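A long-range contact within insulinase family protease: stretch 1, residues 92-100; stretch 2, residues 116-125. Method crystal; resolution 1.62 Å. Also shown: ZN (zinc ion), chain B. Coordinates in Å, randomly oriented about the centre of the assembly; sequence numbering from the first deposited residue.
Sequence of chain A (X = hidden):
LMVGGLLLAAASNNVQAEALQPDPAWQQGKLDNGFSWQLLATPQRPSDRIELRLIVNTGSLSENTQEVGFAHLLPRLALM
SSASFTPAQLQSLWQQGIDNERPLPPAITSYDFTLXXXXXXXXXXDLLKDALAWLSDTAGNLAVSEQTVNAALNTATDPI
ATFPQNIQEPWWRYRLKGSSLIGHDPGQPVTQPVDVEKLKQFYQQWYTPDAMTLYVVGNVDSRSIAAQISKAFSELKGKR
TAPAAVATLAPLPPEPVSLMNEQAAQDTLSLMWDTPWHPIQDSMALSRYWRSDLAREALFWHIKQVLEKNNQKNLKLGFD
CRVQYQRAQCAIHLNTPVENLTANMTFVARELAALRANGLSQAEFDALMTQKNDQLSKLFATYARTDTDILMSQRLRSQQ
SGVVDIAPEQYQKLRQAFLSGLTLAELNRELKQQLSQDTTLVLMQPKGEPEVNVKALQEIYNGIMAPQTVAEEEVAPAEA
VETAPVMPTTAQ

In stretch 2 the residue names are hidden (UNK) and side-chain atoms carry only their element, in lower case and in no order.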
# COMPACT_ATOMS: atom_id res chain seq x y z
N SER A 92 -3.39 25.03 16.38
CA SER A 92 -2.25 24.59 17.22
C SER A 92 -2.02 23.05 17.05
O SER A 92 -0.88 22.61 16.91
CB SER A 92 -2.45 24.97 18.67
OG SER A 92 -1.50 24.31 19.52
N LEU A 93 -3.10 22.28 17.05
CA LEU A 93 -2.96 20.84 16.87
C LEU A 93 -2.27 20.53 15.56
O LEU A 93 -1.32 19.74 15.52
CB LEU A 93 -4.30 20.10 16.93
CG LEU A 93 -4.29 18.66 16.50
CD1 LEU A 93 -3.42 17.79 17.43
CD2 LEU A 93 -5.77 18.14 16.52
N TRP A 94 -2.79 21.10 14.46
CA TRP A 94 -2.32 20.72 13.14
C TRP A 94 -0.91 21.26 12.83
O TRP A 94 -0.16 20.63 12.12
CB TRP A 94 -3.35 21.06 12.09
CG TRP A 94 -4.42 20.05 12.11
CD1 TRP A 94 -5.68 20.17 12.60
CD2 TRP A 94 -4.29 18.71 11.65
NE1 TRP A 94 -6.35 18.97 12.47
CE2 TRP A 94 -5.51 18.06 11.89
CE3 TRP A 94 -3.24 17.99 11.07
CZ2 TRP A 94 -5.72 16.72 11.54
CZ3 TRP A 94 -3.46 16.66 10.72
CH2 TRP A 94 -4.66 16.07 10.93
N GLN A 95 -0.52 22.37 13.43
CA GLN A 95 0.85 22.83 13.38
C GLN A 95 1.84 21.92 14.04
O GLN A 95 3.04 22.05 13.79
CB GLN A 95 0.98 24.23 13.98
CG GLN A 95 0.43 25.26 13.03
CD GLN A 95 0.56 26.67 13.49
OE1 GLN A 95 0.51 26.96 14.67
NE2 GLN A 95 0.65 27.57 12.52
N GLN A 96 1.35 21.03 14.89
CA GLN A 96 2.21 20.10 15.62
C GLN A 96 1.75 18.67 15.32
O GLN A 96 2.05 17.74 16.09
CB GLN A 96 2.10 20.38 17.10
CG GLN A 96 2.56 21.79 17.50
CD GLN A 96 2.25 22.10 18.97
OE1 GLN A 96 3.13 22.00 19.82
NE2 GLN A 96 1.02 22.55 19.25
N GLY A 97 1.09 18.46 14.19
CA GLY A 97 0.53 17.14 13.91
C GLY A 97 1.00 16.44 12.67
O GLY A 97 0.36 15.48 12.24
N ILE A 98 2.07 16.95 12.07
CA ILE A 98 2.65 16.43 10.84
C ILE A 98 4.07 15.87 11.10
O ILE A 98 4.87 16.49 11.81
CB ILE A 98 2.69 17.48 9.73
CG1 ILE A 98 1.29 18.12 9.48
CG2 ILE A 98 3.17 16.91 8.42
CD1 ILE A 98 0.23 17.13 9.03
N ASP A 99 4.37 14.72 10.54
CA ASP A 99 5.67 14.04 10.75
C ASP A 99 6.81 14.86 10.15
O ASP A 99 6.63 15.63 9.22
CB ASP A 99 5.64 12.63 10.16
CG ASP A 99 6.70 11.66 10.75
OD1 ASP A 99 7.47 12.02 11.65
OD2 ASP A 99 6.72 10.47 10.30
N ASN A 100 8.00 14.67 10.70
CA ASN A 100 9.19 15.38 10.20
C ASN A 100 9.68 14.96 8.81
O ASN A 100 10.31 15.75 8.09
CB ASN A 100 10.30 15.19 11.22
CG ASN A 100 10.02 15.83 12.51
OD1 ASN A 100 9.49 16.94 12.58
ND2 ASN A 100 10.46 15.18 13.59
N UNK A 116 -7.42 9.00 8.16
CA UNK A 116 -7.00 10.21 8.88
C UNK A 116 -5.66 9.95 9.55
O UNK A 116 -5.47 8.91 10.15
c UNK A 116 -9.37 11.01 9.37
c UNK A 116 -10.82 12.68 8.50
c UNK A 116 -11.81 11.77 8.28
c UNK A 116 -10.40 10.07 9.15
o UNK A 116 -12.97 12.27 7.68
c UNK A 116 -9.59 12.27 8.98
c UNK A 116 -8.03 10.59 9.95
c UNK A 116 -11.62 10.47 8.57
N UNK A 117 -4.75 10.94 9.49
CA UNK A 117 -3.40 10.73 10.00
C UNK A 117 -2.95 11.92 10.83
O UNK A 117 -2.97 13.06 10.35
c UNK A 117 -2.39 10.52 8.87
o UNK A 117 -2.69 9.41 8.00
N UNK A 118 -2.45 11.62 12.02
CA UNK A 118 -1.79 12.59 12.90
C UNK A 118 -0.44 12.02 13.38
O UNK A 118 -0.29 10.81 13.62
c UNK A 118 -2.66 12.97 14.09
c UNK A 118 -4.93 13.96 14.71
c UNK A 118 -3.73 14.01 13.79
c UNK A 118 -3.09 15.40 13.92
N UNK A 119 0.55 12.89 13.54
CA UNK A 119 1.89 12.53 13.99
C UNK A 119 2.24 13.57 15.04
O UNK A 119 2.34 14.76 14.68
o UNK A 119 4.25 12.53 13.28
c UNK A 119 2.89 12.66 12.82
N UNK A 120 2.34 13.16 16.29
CA UNK A 120 2.48 14.07 17.41
C UNK A 120 3.89 14.00 17.94
O UNK A 120 4.56 12.96 17.94
c UNK A 120 -0.71 13.10 19.42
c UNK A 120 -0.44 14.78 17.55
c UNK A 120 0.10 13.50 18.19
c UNK A 120 1.54 13.68 18.56
N UNK A 121 4.37 15.11 18.51
CA UNK A 121 5.64 14.96 19.16
C UNK A 121 5.59 14.04 20.34
O UNK A 121 4.57 13.88 20.98
c UNK A 121 4.83 17.22 19.23
c UNK A 121 3.69 16.36 18.85
c UNK A 121 5.98 16.39 19.63
N UNK A 122 6.74 13.50 20.67
CA UNK A 122 6.85 12.66 21.83
C UNK A 122 6.65 13.45 23.11
O UNK A 122 6.86 14.67 23.13
n UNK A 122 8.92 9.66 21.83
c UNK A 122 8.10 10.52 22.37
o UNK A 122 7.25 10.18 23.22
c UNK A 122 8.21 11.94 21.84
N UNK A 123 6.16 12.79 24.14
CA UNK A 123 6.05 13.41 25.46
C UNK A 123 5.19 14.66 25.49
O UNK A 123 5.52 15.65 26.16
n UNK A 123 8.22 14.96 27.98
c UNK A 123 7.37 14.05 27.52
c UNK A 123 7.44 13.70 26.05
o UNK A 123 6.49 13.54 28.24
N UNK A 124 4.07 14.60 24.76
CA UNK A 124 3.08 15.67 24.73
C UNK A 124 1.71 15.05 24.98
O UNK A 124 0.92 14.86 24.04
n UNK A 124 3.96 20.51 22.24
c UNK A 124 4.38 17.23 23.10
n UNK A 124 1.98 21.00 23.28
n UNK A 124 3.33 19.28 24.09
c UNK A 124 3.10 16.40 23.36
c UNK A 124 4.50 18.40 24.08
c UNK A 124 3.10 20.28 23.22
N UNK A 125 1.39 14.78 26.26
CA UNK A 125 0.08 14.20 26.61
C UNK A 125 -1.07 15.12 26.25
O UNK A 125 -2.16 14.64 25.89
c UNK A 125 0.16 13.94 28.13
c UNK A 125 2.30 14.81 27.43
c UNK A 125 1.34 14.77 28.58
ZN ZN B . 8.65 9.82 11.41
O HOH W 1 0.50 23.23 22.10
O HOH W 2 9.81 10.67 13.37
O HOH W 3 7.03 9.14 12.97

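Position 116 carries one carbon followed by a six-carbon ring bearing a single oxygen, the pattern of a phenol. Its side chain does not contact stretch 1, and the residue is Tyr116. At position 117 the side chain is one carbon and one oxygen, a hydroxymethyl group that also keeps clear of stretch 1; this is Ser117, whose backbone O lies at the edge of the Trp94 ring, 3.5 Å from Trp94 CH2.

Position 118 has four carbons forked at the second, and one terminal methyl sits over the face of the Trp94 ring. The fork beyond a single CB identifies Leu118. Its CD2 lies 3.6 Å from the centroid of the six-membered ring of Trp94, 19° off the normal, a CH-pi contact, and is also 4.3 Å from Leu93 CD1.

Position 119 again holds one carbon and one oxygen, but here CA-to-CB points toward stretch 1 and the oxygen packs against Asp99. It is Ser119, with OG 3.3 Å from Asp99 CA; the hydroxyl is hydrogen-bonded elsewhere in the structure. Position 120 shows four carbons forked at the second. Its CA-to-CB bond points away, yet one methyl returns to Leu93: this is Leu120, with CD2 4.2 Å from Leu93 CD1.

Three carbons close a ring onto the backbone nitrogen at position 121, so it is Pro121; its CD lies 3.5 Å from Gln96 O. Positions 122 and 123 each have two carbons, the second carrying one oxygen and one nitrogen, and neither reaches stretch 1. These carboxamides are Asn122 and Asn123.

Position 124 has three carbons, a nitrogen, and a carbon with two more nitrogens, a guanidinium that meets the Gln96 side chain edge-on. It is Arg124, whose NH1 donates to Gln96 OE1 at 3.0 Å. Position 125, three carbons closed onto the backbone nitrogen and out of reach, is Pro125.

The contact centres on Gly97, where the chain has left the helix and passes close to the strand. Ser119 N donates to Gly97 O at 2.9 Å, while Gly97 CA approaches Ser119 O at 3.1 Å in a CA-H...O contact. A CB on Gly97 would lie 2.8 Å from Leu118 CD2, a clash, so its absence permits this approach. Leu93 and Trp94 add apolar packing, and a water accepting from Gln96 NE2 at 3.0 Å and Arg124 NH2 at 2.9 Å reinforces the polar end. Beyond Gly97, Asp99 binds zinc through OD1 at 2.5 Å and OD2 at 2.3 Å while its backbone rests against Ser119.

Stretch 2 116-125: YSLSLPNNRP
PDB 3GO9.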